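Long-range contact in Cys-Gly metallodipeptidase DUG1 (Saccharomyces cerevisiae, PDB 4G1P), which hydrolyses the dipeptide Cys-Gly with high specificity as a metal-dependent M20A peptidase and serves as the catalytic component of the glutathione degradosomal complex: residues V193-T206 / L433-D447. Sequence-based numbering, arbitrary orientation.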
loop_
_atom_site.group_PDB
_atom_site.type_symbol
_atom_site.label_atom_id
_atom_site.label_comp_id
_atom_site.label_asym_id
_atom_site.label_seq_id
_atom_site.Cartn_x
_atom_site.Cartn_y
_atom_site.Cartn_z
ATOM N N VAL A 193 -1.275 25.678 37.588
ATOM C CA VAL A 193 -1.877 24.355 37.506
ATOM C C VAL A 193 -1.541 23.489 38.717
ATOM O O VAL A 193 -0.388 23.417 39.132
ATOM C CB VAL A 193 -1.467 23.632 36.206
ATOM C CG1 VAL A 193 -1.998 22.229 36.207
ATOM C CG2 VAL A 193 -1.984 24.387 34.995
ATOM N N ASP A 194 -2.552 22.837 39.283
ATOM C CA ASP A 194 -2.337 21.975 40.438
ATOM C C ASP A 194 -2.361 20.488 40.104
ATOM O O ASP A 194 -1.967 19.650 40.918
ATOM C CB ASP A 194 -3.372 22.275 41.522
ATOM C CG ASP A 194 -3.300 23.696 41.993
ATOM O OD1 ASP A 194 -2.187 24.142 42.338
ATOM O OD2 ASP A 194 -4.342 24.377 41.987
ATOM N N ALA A 195 -2.825 20.160 38.908
ATOM C CA ALA A 195 -3.063 18.771 38.569
ATOM C C ALA A 195 -3.434 18.697 37.114
ATOM O O ALA A 195 -3.958 19.659 36.553
ATOM C CB ALA A 195 -4.182 18.191 39.429
ATOM N N VAL A 196 -3.155 17.549 36.512
ATOM C CA VAL A 196 -3.499 17.311 35.129
ATOM C C VAL A 196 -4.295 16.018 35.005
ATOM O O VAL A 196 -3.909 14.981 35.558
ATOM C CB VAL A 196 -2.250 17.255 34.253
ATOM C CG1 VAL A 196 -2.596 16.754 32.845
ATOM C CG2 VAL A 196 -1.593 18.624 34.204
ATOM N N CYS A 197 -5.422 16.100 34.295
ATOM C CA CYS A 197 -6.220 14.929 33.976
ATOM C C CYS A 197 -6.301 14.696 32.463
ATOM O O CYS A 197 -6.449 15.642 31.678
ATOM C CB CYS A 197 -7.627 15.066 34.535
ATOM S SG CYS A 197 -8.491 13.517 34.400
ATOM N N ILE A 198 -6.201 13.437 32.055
ATOM C CA ILE A 198 -6.285 13.090 30.646
ATOM C C ILE A 198 -7.275 11.962 30.468
ATOM O O ILE A 198 -7.192 10.945 31.164
ATOM C CB ILE A 198 -4.933 12.620 30.097
ATOM C CG1 ILE A 198 -3.947 13.775 30.028
ATOM C CG2 ILE A 198 -5.094 12.029 28.710
ATOM C CD1 ILE A 198 -2.534 13.332 29.656
ATOM N N SER A 199 -8.214 12.144 29.544
ATOM C CA SER A 199 -9.112 11.077 29.169
ATOM C C SER A 199 -8.812 10.698 27.734
ATOM O O SER A 199 -9.327 11.302 26.803
ATOM C CB SER A 199 -10.553 11.543 29.301
ATOM O OG SER A 199 -11.439 10.463 29.133
ATOM N N ASP A 200 -7.969 9.697 27.550
ATOM C CA ASP A 200 -7.491 9.359 26.223
ATOM C C ASP A 200 -7.055 7.904 26.144
ATOM O O ASP A 200 -6.099 7.567 25.449
ATOM C CB ASP A 200 -6.315 10.261 25.858
ATOM C CG ASP A 200 -6.201 10.506 24.361
ATOM O OD1 ASP A 200 -6.992 9.939 23.581
ATOM O OD2 ASP A 200 -5.302 11.266 23.957
ATOM N N ASN A 201 -7.740 7.046 26.884
ATOM C CA ASN A 201 -7.552 5.614 26.753
ATOM C C ASN A 201 -8.838 4.918 27.133
ATOM O O ASN A 201 -9.887 5.534 27.089
ATOM C CB ASN A 201 -6.360 5.122 27.577
ATOM C CG ASN A 201 -6.582 5.250 29.067
ATOM O OD1 ASN A 201 -7.074 6.275 29.554
ATOM N ND2 ASN A 201 -6.232 4.197 29.804
ATOM N N TYR A 202 -8.763 3.644 27.511
ATOM C CA TYR A 202 -9.960 2.801 27.615
ATOM C C TYR A 202 -9.858 1.885 28.803
ATOM O O TYR A 202 -8.766 1.664 29.320
ATOM C CB TYR A 202 -10.107 1.954 26.342
ATOM C CG TYR A 202 -9.561 2.688 25.154
ATOM C CD1 TYR A 202 -8.215 2.579 24.805
ATOM C CD2 TYR A 202 -10.363 3.561 24.432
ATOM C CE1 TYR A 202 -7.697 3.301 23.741
ATOM C CE2 TYR A 202 -9.856 4.277 23.370
ATOM C CZ TYR A 202 -8.526 4.149 23.024
ATOM O OH TYR A 202 -8.017 4.873 21.964
ATOM N N TRP A 203 -10.999 1.338 29.218
ATOM C CA TRP A 203 -11.022 0.267 30.202
ATOM C C TRP A 203 -10.236 -0.869 29.620
ATOM O O TRP A 203 -10.125 -0.997 28.404
ATOM C CB TRP A 203 -12.440 -0.243 30.432
ATOM C CG TRP A 203 -13.355 0.717 31.075
ATOM C CD1 TRP A 203 -13.056 1.972 31.508
ATOM C CD2 TRP A 203 -14.740 0.505 31.371
ATOM N NE1 TRP A 203 -14.173 2.563 32.051
ATOM C CE2 TRP A 203 -15.221 1.681 31.978
ATOM C CE3 TRP A 203 -15.620 -0.561 31.174
ATOM C CZ2 TRP A 203 -16.540 1.817 32.402
ATOM C CZ3 TRP A 203 -16.929 -0.423 31.592
ATOM C CH2 TRP A 203 -17.375 0.757 32.200
ATOM N N LEU A 204 -9.709 -1.710 30.488
ATOM C CA LEU A 204 -9.006 -2.906 30.056
ATOM C C LEU A 204 -9.913 -3.824 29.230
ATOM O O LEU A 204 -9.519 -4.362 28.193
ATOM C CB LEU A 204 -8.509 -3.648 31.292
ATOM C CG LEU A 204 -7.887 -5.010 31.047
ATOM C CD1 LEU A 204 -6.638 -4.810 30.232
ATOM C CD2 LEU A 204 -7.586 -5.655 32.392
ATOM N N GLY A 205 -11.132 -4.005 29.713
ATOM C CA GLY A 205 -12.060 -4.939 29.117
ATOM C C GLY A 205 -13.333 -4.182 28.864
ATOM O O GLY A 205 -13.288 -2.978 28.603
ATOM N N THR A 206 -14.468 -4.862 28.963
ATOM C CA THR A 206 -15.729 -4.222 28.633
ATOM C C THR A 206 -16.720 -4.114 29.789
ATOM O O THR A 206 -17.800 -3.562 29.619
ATOM C CB THR A 206 -16.421 -4.957 27.493
ATOM O OG1 THR A 206 -16.831 -6.250 27.949
ATOM C CG2 THR A 206 -15.483 -5.099 26.294
ATOM N N LEU A 433 5.414 20.677 34.587
ATOM C CA LEU A 433 4.522 21.421 35.458
ATOM C C LEU A 433 4.734 21.020 36.909
ATOM O O LEU A 433 4.281 21.707 37.830
ATOM C CB LEU A 433 3.056 21.203 35.056
ATOM C CG LEU A 433 2.604 21.625 33.653
ATOM C CD1 LEU A 433 1.077 21.626 33.556
ATOM C CD2 LEU A 433 3.203 22.981 33.213
ATOM N N ASN A 434 5.437 19.908 37.097
ATOM C CA ASN A 434 5.609 19.290 38.413
ATOM C C ASN A 434 4.311 19.121 39.186
ATOM O O ASN A 434 4.136 19.698 40.251
ATOM C CB ASN A 434 6.670 20.017 39.238
ATOM C CG ASN A 434 8.056 19.922 38.609
ATOM O OD1 ASN A 434 8.553 20.897 38.040
ATOM N ND2 ASN A 434 8.681 18.738 38.694
ATOM N N THR A 435 3.402 18.341 38.613
ATOM C CA THR A 435 2.167 17.949 39.273
ATOM C C THR A 435 1.953 16.474 38.994
ATOM O O THR A 435 2.706 15.871 38.233
ATOM C CB THR A 435 0.959 18.697 38.710
ATOM O OG1 THR A 435 1.026 18.686 37.277
ATOM C CG2 THR A 435 0.943 20.130 39.201
ATOM N N SER A 436 0.923 15.897 39.600
ATOM C CA SER A 436 0.545 14.536 39.290
ATOM C C SER A 436 -0.326 14.512 38.040
ATOM O O SER A 436 -0.963 15.505 37.694
ATOM C CB SER A 436 -0.224 13.928 40.446
ATOM O OG SER A 436 -1.392 14.683 40.698
ATOM N N VAL A 437 -0.350 13.373 37.364
ATOM C CA VAL A 437 -1.227 13.193 36.226
ATOM C C VAL A 437 -2.109 11.997 36.486
ATOM O O VAL A 437 -1.636 10.972 36.973
ATOM C CB VAL A 437 -0.441 12.958 34.926
ATOM C CG1 VAL A 437 -1.381 12.559 33.802
ATOM C CG2 VAL A 437 0.360 14.215 34.543
ATOM N N LEU A 438 -3.396 12.146 36.183
ATOM C CA LEU A 438 -4.350 11.047 36.243
ATOM C C LEU A 438 -4.895 10.703 34.848
ATOM O O LEU A 438 -5.264 11.599 34.086
ATOM C CB LEU A 438 -5.501 11.442 37.151
ATOM C CG LEU A 438 -6.770 10.619 36.974
ATOM C CD1 LEU A 438 -6.596 9.250 37.594
ATOM C CD2 LEU A 438 -7.953 11.347 37.587
ATOM N N LEU A 439 -4.955 9.416 34.514
ATOM C CA LEU A 439 -5.628 8.991 33.289
ATOM C C LEU A 439 -7.000 8.396 33.577
ATOM O O LEU A 439 -7.110 7.389 34.266
ATOM C CB LEU A 439 -4.790 7.974 32.532
ATOM C CG LEU A 439 -3.383 8.407 32.182
ATOM C CD1 LEU A 439 -2.787 7.361 31.295
ATOM C CD2 LEU A 439 -3.396 9.753 31.505
ATOM N N LEU A 440 -8.035 9.016 33.020
ATOM C CA LEU A 440 -9.428 8.655 33.297
ATOM C C LEU A 440 -10.113 8.167 32.032
ATOM O O LEU A 440 -10.794 8.936 31.351
ATOM C CB LEU A 440 -10.192 9.885 33.795
ATOM C CG LEU A 440 -11.278 9.764 34.863
ATOM C CD1 LEU A 440 -12.165 10.982 34.830
ATOM C CD2 LEU A 440 -12.090 8.491 34.746
ATOM N N PRO A 441 -9.956 6.881 31.723
ATOM C CA PRO A 441 -10.521 6.288 30.502
ATOM C C PRO A 441 -12.032 6.454 30.420
ATOM O O PRO A 441 -12.750 6.198 31.378
ATOM C CB PRO A 441 -10.189 4.803 30.647
ATOM C CG PRO A 441 -10.077 4.589 32.120
ATOM C CD PRO A 441 -9.443 5.862 32.651
ATOM N N MET A 442 -12.523 6.880 29.269
ATOM C CA MET A 442 -13.955 6.912 29.092
ATOM C C MET A 442 -14.452 5.580 28.576
ATOM O O MET A 442 -15.310 4.950 29.198
ATOM C CB MET A 442 -14.370 8.016 28.134
ATOM C CG MET A 442 -15.845 7.980 27.790
ATOM S SD MET A 442 -16.393 9.599 27.280
ATOM C CE MET A 442 -16.855 10.331 28.856
ATOM N N GLY A 443 -13.914 5.150 27.440
ATOM C CA GLY A 443 -14.473 4.004 26.749
ATOM C C GLY A 443 -13.981 2.623 27.153
ATOM O O GLY A 443 -13.190 2.460 28.096
ATOM N N ARG A 444 -14.465 1.624 26.415
ATOM C CA ARG A 444 -14.117 0.228 26.651
ATOM C C ARG A 444 -12.969 -0.205 25.758
ATOM O O ARG A 444 -12.628 0.480 24.797
ATOM C CB ARG A 444 -15.325 -0.669 26.415
ATOM C CG ARG A 444 -16.598 -0.150 27.052
ATOM C CD ARG A 444 -17.680 -1.192 26.983
ATOM N NE ARG A 444 -18.952 -0.699 27.501
ATOM C CZ ARG A 444 -20.106 -1.347 27.363
ATOM N NH1 ARG A 444 -20.137 -2.512 26.719
ATOM N NH2 ARG A 444 -21.226 -0.830 27.857
ATOM N N GLY A 445 -12.372 -1.349 26.076
ATOM C CA GLY A 445 -11.191 -1.806 25.366
ATOM C C GLY A 445 -11.488 -2.425 24.016
ATOM O O GLY A 445 -10.574 -2.867 23.322
ATOM N N ASP A 446 -12.767 -2.480 23.652
ATOM C CA ASP A 446 -13.167 -3.018 22.361
ATOM C C ASP A 446 -13.824 -1.944 21.505
ATOM O O ASP A 446 -14.635 -2.240 20.635
ATOM C CB ASP A 446 -14.096 -4.222 22.532
ATOM C CG ASP A 446 -15.493 -3.844 23.036
ATOM O OD1 ASP A 446 -15.697 -2.706 23.499
ATOM O OD2 ASP A 446 -16.391 -4.712 22.982
ATOM N N ASP A 447 -13.473 -0.695 21.768
ATOM C CA ASP A 447 -14.081 0.430 21.078
ATOM C C ASP A 447 -13.635 0.518 19.608
ATOM O O ASP A 447 -14.259 1.184 18.791
ATOM C CB ASP A 447 -13.796 1.731 21.851
ATOM C CG ASP A 447 -14.728 1.911 23.044
ATOM O OD1 ASP A 447 -15.463 0.961 23.356
ATOM O OD2 ASP A 447 -14.740 2.992 23.669
HETATM O O HOH W 1 -1.191 17.341 41.349
HETATM O O HOH W 2 -10.625 8.251 27.478
HETATM O O HOH W 3 -12.534 6.451 25.727
HETATM O O HOH W 4 -14.165 5.236 33.371
#
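Strands 195-198 and 437-439 pair in parallel in the central sheet of the catalytic M20 domain through four backbone hydrogen bonds, among them Ile198 N to Leu438 O (2.9 Å) and Leu440 N to Ile198 O (2.8 Å). On one face Leu439 lies alongside Ile198, pointing the same way, with CD2 3.5 Å from Ile198 CB; on the other, Cys197 SG meets Leu438 CD2. Past the strands Ser199 OG, beside its carbonyl carbon (chi1 -171°), donates to Leu440 O over 2.8 Å. A water takes the N-H of Met442 and donates to Ser199 OG and Asn201 O. Asn201 OD1 rests on Pro441 CB, while ND2 hydrogen-bonds Thr212 OG1. Trp203 N grips Gly443 O in a nearly straight bond (2.7 Å, 170°), and the same oxygen lies over a face of the indole, 3.4 Å from CD1. The Pro441 ring meets the indole at about a right angle, while a water in the indole plane bridges NE1 and Pro441 O. Replacing Trp203 by alanine is likely to cost this water its N-H donor and leave the Pro441 ring and Gly443 O without the indole against them. Arg444 lays its guanidinium face against Thr206 O, its NE salt-bridged to Asp457. Polar groups thus tie the loops together directly and through water beyond the apolar strand pair, consistent with fixing the loop that carries the zinc ligand Asp200.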